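Local coordinates for hypothetical protein PAE2307 (Pyrobaculum aerophilum, PDB 1WVQ) that is of unproven function but belongs to a family of probable adenosine-specific kinases and carries a stably phosphorylated histidine, at residues I75-C78 against K79-A83; R92-W95 against P96-L100; K104-P107 against E108-R111. One frame throughout, in Å; residues are numbered along the deposited sequence.

Contact 1 (I75-C78 against K79-A83)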
ATOM      1  N   ILE A  75       4.640 -24.561 -14.589  1.00 11.48           N
ATOM      2  CA  ILE A  75       5.797 -25.396 -14.305  1.00 12.40           C
ATOM      3  C   ILE A  75       6.732 -25.453 -15.509  1.00 12.24           C
ATOM      4  O   ILE A  75       7.949 -25.287 -15.374  1.00 13.07           O
ATOM      5  CB  ILE A  75       5.379 -26.836 -13.957  1.00 11.54           C
ATOM      6  CG1 ILE A  75       4.615 -26.854 -12.631  1.00 12.72           C
ATOM      7  CG2 ILE A  75       6.617 -27.726 -13.870  1.00 13.35           C
ATOM      8  CD1 ILE A  75       4.040 -28.220 -12.269  1.00 13.33           C
ATOM      9  N   ASP A  76       6.168 -25.693 -16.688  1.00 12.91           N
ATOM     10  CA  ASP A  76       6.996 -25.782 -17.882  1.00 14.18           C
ATOM     11  C   ASP A  76       7.771 -24.503 -18.167  1.00 13.96           C
ATOM     12  O   ASP A  76       8.938 -24.563 -18.545  1.00 15.49           O
ATOM     13  CB  ASP A  76       6.153 -26.175 -19.100  1.00 16.36           C
ATOM     14  CG  ASP A  76       5.629 -27.602 -19.007  1.00 21.14           C
ATOM     15  OD1 ASP A  76       6.203 -28.389 -18.222  1.00 22.71           O
ATOM     16  OD2 ASP A  76       4.653 -27.940 -19.720  1.00 23.31           O
ATOM     17  N   LEU A  77       7.146 -23.346 -17.973  1.00 12.80           N
ATOM     18  CA  LEU A  77       7.856 -22.106 -18.230  1.00 12.28           C
ATOM     19  C   LEU A  77       8.989 -21.918 -17.220  1.00 11.94           C
ATOM     20  O   LEU A  77      10.055 -21.408 -17.567  1.00 12.12           O
ATOM     21  CB  LEU A  77       6.903 -20.904 -18.189  1.00 12.52           C
ATOM     22  CG  LEU A  77       7.542 -19.585 -18.654  1.00 12.17           C
ATOM     23  CD1 LEU A  77       8.068 -19.745 -20.078  1.00 13.64           C
ATOM     24  CD2 LEU A  77       6.522 -18.458 -18.593  1.00 12.47           C
ATOM     25  N   CYS A  78       8.759 -22.323 -15.972  1.00 11.17           N
ATOM     26  CA  CYS A  78       9.796 -22.208 -14.948  1.00 12.15           C
ATOM     27  C   CYS A  78      10.989 -23.082 -15.321  1.00 12.55           C
ATOM     28  O   CYS A  78      12.139 -22.684 -15.143  1.00 12.49           O
ATOM     29  CB  CYS A  78       9.262 -22.629 -13.573  1.00 10.82           C
ATOM     30  SG  CYS A  78       8.417 -21.304 -12.669  1.00 12.13           S
ATOM     31  N   LYS A  79      10.713 -24.272 -15.843  1.00 12.60           N
ATOM     32  CA  LYS A  79      11.775 -25.188 -16.248  1.00 13.83           C
ATOM     33  C   LYS A  79      12.573 -24.641 -17.426  1.00 14.06           C
ATOM     34  O   LYS A  79      13.784 -24.848 -17.505  1.00 15.76           O
ATOM     35  CB  LYS A  79      11.184 -26.552 -16.612  1.00 15.30           C
ATOM     36  CG  LYS A  79      10.646 -27.317 -15.414  1.00 18.87           C
ATOM     37  CD  LYS A  79       9.818 -28.531 -15.817  1.00 21.19           C
ATOM     38  CE  LYS A  79      10.650 -29.611 -16.480  1.00 23.16           C
ATOM     39  NZ  LYS A  79       9.812 -30.796 -16.839  1.00 23.52           N
ATOM     40  N   LYS A  80      11.903 -23.942 -18.338  1.00 13.06           N
ATOM     41  CA  LYS A  80      12.587 -23.377 -19.496  1.00 14.21           C
ATOM     42  C   LYS A  80      13.412 -22.144 -19.126  1.00 13.28           C
ATOM     43  O   LYS A  80      14.554 -21.992 -19.574  1.00 13.84           O
ATOM     44  CB  LYS A  80      11.580 -23.014 -20.587  1.00 15.99           C
ATOM     45  CG  LYS A  80      10.784 -24.198 -21.107  1.00 20.51           C
ATOM     46  CD  LYS A  80       9.995 -23.825 -22.350  1.00 24.20           C
ATOM     47  CE  LYS A  80       8.905 -24.852 -22.639  1.00 27.00           C
ATOM     48  NZ  LYS A  80       9.427 -26.247 -22.677  1.00 28.73           N
ATOM     49  N   ILE A  81      12.834 -21.256 -18.322  1.00 12.30           N
ATOM     50  CA  ILE A  81      13.546 -20.055 -17.899  1.00 12.06           C
ATOM     51  C   ILE A  81      14.711 -20.514 -17.022  1.00 11.97           C
ATOM     52  O   ILE A  81      15.835 -20.020 -17.152  1.00 12.69           O
ATOM     53  CB  ILE A  81      12.605 -19.100 -17.120  1.00 11.83           C
ATOM     54  CG1 ILE A  81      11.568 -18.503 -18.085  1.00 12.69           C
ATOM     55  CG2 ILE A  81      13.411 -17.992 -16.450  1.00 13.24           C
ATOM     56  CD1 ILE A  81      10.525 -17.612 -17.407  1.00 12.97           C
ATOM     57  N   ALA A  82      14.427 -21.479 -16.151  1.00 12.25           N
ATOM     58  CA  ALA A  82      15.418 -22.077 -15.255  1.00 12.15           C
ATOM     59  C   ALA A  82      16.315 -21.079 -14.534  1.00 11.76           C
ATOM     60  O   ALA A  82      17.536 -21.242 -14.486  1.00 12.27           O
ATOM     61  CB  ALA A  82      16.279 -23.071 -16.033  1.00 12.39           C
ATOM     62  N   ALA A  83      15.708 -20.050 -13.956  1.00 11.41           N
ATOM     63  CA  ALA A  83      16.465 -19.033 -13.237  1.00 10.90           C
ATOM     64  C   ALA A  83      15.983 -18.948 -11.805  1.00 10.93           C
ATOM     65  O   ALA A  83      14.785 -18.885 -11.549  1.00 11.63           O
ATOM     66  CB  ALA A  83      16.304 -17.694 -13.917  1.00 12.22           C
TER
HETATM   67  O   HOH W   1      12.892 -20.123 -14.063  1.00 20.91           O
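Ile75 to Cys78 pass their carbonyls to Lys79 to Ala82 in four successive i to i+4 bonds, the closing turns of helix 68-81, the straightest being Ile81 N to Leu77 O at 169°. The run ends at Ala82, whose positive phi takes the chain out of the helix. Cys78 O is held twice: it accepts Ala82 N at 2.8 Å and a water at 2.9 Å, and that water in turn accepts the N-H of Ala83, so it carries the helix end into the loop.

On the buried flank the isobutyl group of Leu77 and the ethyl arm of Ile81 cross obliquely, with Leu77 CG 3.8 Å from Ile81 CD1. Leu77 gets there because its CG lies opposite the backbone N (chi1 -172°); beyond it the leucine packs on Val88 and Tyr90 of strand 87-92. Ile75 and Lys79 run side by side, CG2 of Ile75 against CD of Lys79 at 3.8 Å, and both reach Val146 of a second subunit. A bend at chi3 (67°) turns the lysine's end, leaving Lys79 NZ 4.6 Å from Asp76 OD1, too far for a salt bridge. The turn is therefore held by backbone bonds and apolar packing, while its charges probably contribute no more than a mild attraction near the surface.

Contact 2 (R92-W95 against P96-L100)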
ATOM      1  N   ARG A  92      -6.920 -17.677 -15.658  1.00 11.47           N
ATOM      2  CA  ARG A  92      -8.125 -17.696 -16.482  1.00 12.42           C
ATOM      3  C   ARG A  92      -9.238 -17.207 -15.555  1.00 12.73           C
ATOM      4  O   ARG A  92      -9.150 -17.361 -14.332  1.00 12.23           O
ATOM      5  CB  ARG A  92      -8.477 -19.114 -16.947  1.00 13.82           C
ATOM      6  CG  ARG A  92      -7.679 -19.661 -18.116  1.00 16.01           C
ATOM      7  CD  ARG A  92      -8.203 -21.060 -18.464  1.00 20.00           C
ATOM      8  NE  ARG A  92      -7.411 -21.739 -19.489  1.00 22.05           N
ATOM      9  CZ  ARG A  92      -7.459 -21.471 -20.791  1.00 23.64           C
ATOM     10  NH1 ARG A  92      -8.269 -20.527 -21.262  1.00 23.72           N
ATOM     11  NH2 ARG A  92      -6.685 -22.154 -21.627  1.00 23.95           N
ATOM     12  N   ASN A  93     -10.275 -16.620 -16.141  1.00 12.75           N
ATOM     13  CA  ASN A  93     -11.432 -16.125 -15.397  1.00 13.79           C
ATOM     14  C   ASN A  93     -11.089 -15.021 -14.416  1.00 13.38           C
ATOM     15  O   ASN A  93     -11.735 -14.855 -13.380  1.00 14.26           O
ATOM     16  CB  ASN A  93     -12.116 -17.288 -14.689  1.00 17.16           C
ATOM     17  CG  ASN A  93     -12.433 -18.415 -15.642  1.00 20.06           C
ATOM     18  OD1 ASN A  93     -13.047 -18.198 -16.693  1.00 23.13           O
ATOM     19  ND2 ASN A  93     -12.004 -19.625 -15.297  1.00 23.60           N
ATOM     20  N   ALA A  94     -10.064 -14.261 -14.782  1.00 12.31           N
ATOM     21  CA  ALA A  94      -9.575 -13.130 -14.009  1.00 11.89           C
ATOM     22  C   ALA A  94      -8.517 -12.462 -14.875  1.00 11.67           C
ATOM     23  O   ALA A  94      -7.831 -13.130 -15.645  1.00 12.08           O
ATOM     24  CB  ALA A  94      -8.959 -13.604 -12.690  1.00 13.39           C
ATOM     25  N   TRP A  95      -8.402 -11.144 -14.760  1.00 10.38           N
ATOM     26  CA  TRP A  95      -7.411 -10.383 -15.513  1.00 11.15           C
ATOM     27  C   TRP A  95      -6.308  -9.958 -14.552  1.00 10.16           C
ATOM     28  O   TRP A  95      -6.527  -9.882 -13.343  1.00  9.73           O
ATOM     29  CB  TRP A  95      -8.046  -9.132 -16.123  1.00 13.91           C
ATOM     30  CG  TRP A  95      -8.925  -9.405 -17.299  1.00 16.52           C
ATOM     31  CD1 TRP A  95      -8.526  -9.752 -18.558  1.00 17.63           C
ATOM     32  CD2 TRP A  95     -10.351  -9.341 -17.332  1.00 19.38           C
ATOM     33  NE1 TRP A  95      -9.617  -9.906 -19.374  1.00 20.56           N
ATOM     34  CE2 TRP A  95     -10.757  -9.660 -18.647  1.00 18.67           C
ATOM     35  CE3 TRP A  95     -11.333  -9.045 -16.376  1.00 18.49           C
ATOM     36  CZ2 TRP A  95     -12.101  -9.691 -19.038  1.00 20.18           C
ATOM     37  CZ3 TRP A  95     -12.675  -9.074 -16.762  1.00 20.33           C
ATOM     38  CH2 TRP A  95     -13.045  -9.396 -18.083  1.00 21.10           C
ATOM     39  N   PRO A  96      -5.107  -9.678 -15.076  1.00  9.83           N
ATOM     40  CA  PRO A  96      -4.021  -9.259 -14.186  1.00  9.42           C
ATOM     41  C   PRO A  96      -4.384  -8.076 -13.284  1.00  8.89           C
ATOM     42  O   PRO A  96      -4.002  -8.055 -12.121  1.00  8.94           O
ATOM     43  CB  PRO A  96      -2.891  -8.937 -15.160  1.00  9.05           C
ATOM     44  CG  PRO A  96      -3.101  -9.972 -16.231  1.00 10.84           C
ATOM     45  CD  PRO A  96      -4.605  -9.928 -16.439  1.00 11.09           C
ATOM     46  N   ILE A  97      -5.130  -7.099 -13.797  1.00  8.56           N
ATOM     47  CA  ILE A  97      -5.480  -5.962 -12.949  1.00  8.46           C
ATOM     48  C   ILE A  97      -6.308  -6.369 -11.731  1.00  8.75           C
ATOM     49  O   ILE A  97      -6.364  -5.633 -10.748  1.00 10.11           O
ATOM     50  CB  ILE A  97      -6.236  -4.827 -13.718  1.00  9.56           C
ATOM     51  CG1 ILE A  97      -7.512  -5.359 -14.377  1.00 10.24           C
ATOM     52  CG2 ILE A  97      -5.294  -4.173 -14.722  1.00 10.57           C
ATOM     53  CD1 ILE A  97      -8.403  -4.254 -14.961  1.00 12.36           C
ATOM     54  N   ASN A  98      -6.935  -7.543 -11.783  1.00  8.66           N
ATOM     55  CA  ASN A  98      -7.733  -8.004 -10.650  1.00  9.26           C
ATOM     56  C   ASN A  98      -6.863  -8.554  -9.520  1.00  9.23           C
ATOM     57  O   ASN A  98      -7.323  -8.654  -8.385  1.00 10.26           O
ATOM     58  CB  ASN A  98      -8.697  -9.134 -11.055  1.00  9.40           C
ATOM     59  CG  ASN A  98      -9.682  -8.733 -12.133  1.00  9.76           C
ATOM     60  OD1 ASN A  98     -10.011  -9.514 -13.028  1.00 12.55           O
ATOM     61  ND2 ASN A  98     -10.139  -7.488 -12.068  1.00  9.22           N
ATOM     62  N   VAL A  99      -5.616  -8.910  -9.821  1.00  8.49           N
ATOM     63  CA  VAL A  99      -4.739  -9.510  -8.813  1.00  9.31           C
ATOM     64  C   VAL A  99      -3.347  -8.905  -8.641  1.00  9.05           C
ATOM     65  O   VAL A  99      -2.650  -9.229  -7.679  1.00  9.70           O
ATOM     66  CB  VAL A  99      -4.529 -11.022  -9.114  1.00  8.31           C
ATOM     67  CG1 VAL A  99      -5.868 -11.742  -9.176  1.00 11.81           C
ATOM     68  CG2 VAL A  99      -3.786 -11.191 -10.446  1.00 11.18           C
ATOM     69  N   LEU A 100      -2.938  -8.017  -9.539  1.00  9.12           N
ATOM     70  CA  LEU A 100      -1.588  -7.470  -9.458  1.00  8.52           C
ATOM     71  C   LEU A 100      -1.181  -6.719  -8.196  1.00  8.55           C
ATOM     72  O   LEU A 100      -0.072  -6.911  -7.709  1.00  8.90           O
ATOM     73  CB  LEU A 100      -1.285  -6.613 -10.695  1.00  8.66           C
ATOM     74  CG  LEU A 100      -0.894  -7.410 -11.948  1.00  8.82           C
ATOM     75  CD1 LEU A 100      -0.908  -6.508 -13.170  1.00 10.41           C
ATOM     76  CD2 LEU A 100       0.483  -8.033 -11.748  1.00 10.28           C
TER
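Trp95 and Asn98 exchange two hydrogen bonds in the turn that leads into helix 96-104, in the short loop after strand 87-92. The side chain of Asn98 turns back, and Asn98 OD1 takes the N-H of Trp95 at an N to O distance of 2.9 Å, nearly straight at 171°, while the backbone Asn98 N donates to Trp95 O at 2.8 Å. In both bonds the donor stands above the plane of the accepting carbonyl. Asn98 can reach back because its CG sits opposite its own carbonyl carbon, beside its backbone N (chi1 -60°).

The tight side is the one around Pro96 and Asn98. Pro96 packs on Asn20 and Ala115, and its carbonyl accepts from both Val99 N and Leu100 N as the helix gets under way. The amide of Asn98 is buried and used at both ends, since ND2 donates to Thr41 O of a fourth subunit, and so the helix start is tied to the assembly. With an alanine here, the N-H of Trp95 and the Thr41 carbonyl of the fourth subunit would probably lose their partner, leaving the turn before the helix freer to shift.

The loose side belongs to the indole. Trp95 is exposed although it leans on Asn20 and Tyr165 and meets Pro44 of the fourth subunit. Its CB touches CD of Pro96 at 3.5 Å and lies 4.2 Å from CG1 of Ile97, but the ring itself reaches the helix start mainly through its benzo edge. Ring and amide run side by side with their planes 61° apart, and Asn98 OD1 lies near the ring plane, 3.6 Å from Trp95 CE3.

Contact 3 (K104-P107 against E108-R111). With PO4 (phosphate ion), chain D.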
ATOM      1  N   LYS A 104       2.008  -7.528  -5.813  1.00  8.81           N
ATOM      2  CA  LYS A 104       3.061  -6.557  -5.517  1.00  8.86           C
ATOM      3  C   LYS A 104       3.341  -6.457  -4.020  1.00  9.76           C
ATOM      4  O   LYS A 104       4.483  -6.243  -3.607  1.00 11.10           O
ATOM      5  CB  LYS A 104       2.669  -5.159  -6.013  1.00  9.05           C
ATOM      6  CG  LYS A 104       2.474  -5.011  -7.511  1.00  9.70           C
ATOM      7  CD  LYS A 104       1.921  -3.623  -7.806  1.00 10.86           C
ATOM      8  CE  LYS A 104       1.504  -3.481  -9.260  1.00  9.58           C
ATOM      9  NZ  LYS A 104       0.793  -2.182  -9.508  1.00 10.35           N
ATOM     10  N   ASN A 105       2.288  -6.617  -3.224  1.00  9.83           N
ATOM     11  CA  ASN A 105       2.358  -6.504  -1.772  1.00 11.78           C
ATOM     12  C   ASN A 105       2.760  -7.758  -1.016  1.00  9.99           C
ATOM     13  O   ASN A 105       2.829  -7.736   0.211  1.00 10.40           O
ATOM     14  CB  ASN A 105       1.018  -6.001  -1.238  1.00 15.68           C
ATOM     15  CG  ASN A 105       0.673  -4.613  -1.747  1.00 21.33           C
ATOM     16  OD1 ASN A 105      -0.484  -4.192  -1.696  1.00 25.77           O
ATOM     17  ND2 ASN A 105       1.675  -3.893  -2.234  1.00 22.22           N
ATOM     18  N   VAL A 106       2.992  -8.856  -1.725  1.00  8.96           N
ATOM     19  CA  VAL A 106       3.440 -10.072  -1.056  1.00  8.27           C
ATOM     20  C   VAL A 106       4.879  -9.738  -0.670  1.00  9.59           C
ATOM     21  O   VAL A 106       5.681  -9.384  -1.526  1.00  8.75           O
ATOM     22  CB  VAL A 106       3.416 -11.278  -2.009  1.00  7.68           C
ATOM     23  CG1 VAL A 106       4.189 -12.439  -1.396  1.00  8.51           C
ATOM     24  CG2 VAL A 106       1.972 -11.690  -2.280  1.00  9.50           C
ATOM     25  N   PRO A 107       5.218  -9.830   0.625  1.00  9.49           N
ATOM     26  CA  PRO A 107       6.581  -9.510   1.062  1.00 10.62           C
ATOM     27  C   PRO A 107       7.736 -10.177   0.309  1.00 10.47           C
ATOM     28  O   PRO A 107       8.787  -9.567   0.139  1.00 14.21           O
ATOM     29  CB  PRO A 107       6.555  -9.867   2.544  1.00  9.44           C
ATOM     30  CG  PRO A 107       5.142  -9.506   2.926  1.00 10.28           C
ATOM     31  CD  PRO A 107       4.357 -10.127   1.783  1.00 10.01           C
ATOM     32  N   GLU A 108       7.556 -11.416  -0.139  1.00 10.35           N
ATOM     33  CA  GLU A 108       8.619 -12.108  -0.867  1.00 10.81           C
ATOM     34  C   GLU A 108       8.848 -11.566  -2.278  1.00  9.71           C
ATOM     35  O   GLU A 108       9.955 -11.653  -2.803  1.00  9.28           O
ATOM     36  CB  GLU A 108       8.322 -13.608  -0.994  1.00 10.61           C
ATOM     37  CG  GLU A 108       8.453 -14.423   0.277  1.00 12.18           C
ATOM     38  CD  GLU A 108       7.141 -14.558   1.010  1.00 13.27           C
ATOM     39  OE1 GLU A 108       6.084 -14.349   0.375  1.00 13.51           O
ATOM     40  OE2 GLU A 108       7.162 -14.889   2.211  1.00 14.39           O
ATOM     41  N   VAL A 109       7.799 -11.017  -2.886  1.00  8.45           N
ATOM     42  CA  VAL A 109       7.877 -10.501  -4.253  1.00  8.77           C
ATOM     43  C   VAL A 109       8.660  -9.202  -4.358  1.00  8.62           C
ATOM     44  O   VAL A 109       8.381  -8.247  -3.642  1.00 10.71           O
ATOM     45  CB  VAL A 109       6.453 -10.284  -4.842  1.00  9.68           C
ATOM     46  CG1 VAL A 109       6.541  -9.607  -6.211  1.00 10.04           C
ATOM     47  CG2 VAL A 109       5.733 -11.619  -4.966  1.00  9.25           C
ATOM     48  N   VAL A 110       9.647  -9.176  -5.254  1.00  8.40           N
ATOM     49  CA  VAL A 110      10.454  -7.977  -5.449  1.00  8.69           C
ATOM     50  C   VAL A 110      10.389  -7.415  -6.866  1.00  7.84           C
ATOM     51  O   VAL A 110      10.668  -6.234  -7.073  1.00  9.37           O
ATOM     52  CB  VAL A 110      11.940  -8.225  -5.073  1.00  9.30           C
ATOM     53  CG1 VAL A 110      12.081  -8.282  -3.553  1.00 10.91           C
ATOM     54  CG2 VAL A 110      12.436  -9.520  -5.697  1.00 10.25           C
ATOM     55  N   ARG A 111      10.019  -8.245  -7.838  1.00  8.34           N
ATOM     56  CA  ARG A 111       9.929  -7.793  -9.225  1.00  8.57           C
ATOM     57  C   ARG A 111       8.805  -8.479  -9.990  1.00  7.99           C
ATOM     58  O   ARG A 111       8.467  -9.620  -9.713  1.00  8.46           O
ATOM     59  CB  ARG A 111      11.236  -8.094  -9.980  1.00  9.87           C
ATOM     60  CG  ARG A 111      12.508  -7.844  -9.194  1.00 10.49           C
ATOM     61  CD  ARG A 111      13.735  -8.321  -9.960  1.00 10.06           C
ATOM     62  NE  ARG A 111      14.078  -7.421 -11.060  1.00  9.76           N
ATOM     63  CZ  ARG A 111      15.048  -7.658 -11.934  1.00  8.72           C
ATOM     64  NH1 ARG A 111      15.767  -8.767 -11.839  1.00 10.41           N
ATOM     65  NH2 ARG A 111      15.302  -6.784 -12.898  1.00  8.24           N
TER
HETATM   66  P   PO4 D1200      12.357  -4.310 -12.394  1.00  8.70           P
HETATM   67  O1  PO4 D1200      11.030  -4.858 -12.790  1.00  9.78           O
HETATM   68  O2  PO4 D1200      13.371  -4.663 -13.427  1.00 10.93           O
HETATM   69  O3  PO4 D1200      12.263  -2.828 -12.275  1.00 10.72           O
HETATM   70  O4  PO4 D1200      12.762  -4.892 -11.087  1.00 10.54           O
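Val106 and Glu108 meet at a slant across a type I beta turn, with Glu108 OE1 3.2 Å from the methyl carbon CG1 of Val106. The glutamate chain bends at chi2 (93°), which brings OE1 beside that methyl, while its other oxygen, OE2, makes a salt bridge to Lys30. Asp34 lies close to OE1, a like charge that the Lys30 bridge may help to offset.

Val106 also meets Val109 at the far end of the turn, its CB 3.8 Å from CG2 of that valine, whose side chain packs on Leu35 of helix 31-40. Between them Val109 N donates to Val106 O at 3.0 Å, closing the turn that has Pro107 and Glu108 at its corners.

At a classic beta bulge, where Val110 and Arg111 both face Gln25, the Arg111 guanidinium presents its edge to a phosphate ion. Arg111 NE donates to phosphate O4 and Arg111 NH2 to phosphate O2, each at 2.9 Å, a two-pronged grip with the phosphorus in the guanidinium plane. Arg111 of the second and third subunits bind the same ion, which is probably from the crystallisation liquor; its negative charge probably offsets, at least in part, the three arginines gathered round it.

How the contacts relate
All three contacts are local, each joining neighbouring residues of one continuous run, and they follow one another along the chain. Contact 1 ends helix 68-81, partly buried, whereas contact 2 starts helix 96-104 and contact 3 leads from the end of that same helix into strand 111-116; both of these are mainly buried. Contacts 1 and 2 lie on opposite sides of the chain's centre, their own centres about 22 Å apart. Main-chain bonding dominates contact 1, a side-chain amide ties back the turn in contact 2, and charge and an anion mark contact 3. Every one also touches neighbouring subunits, contacts 1 and 3 sharing the second.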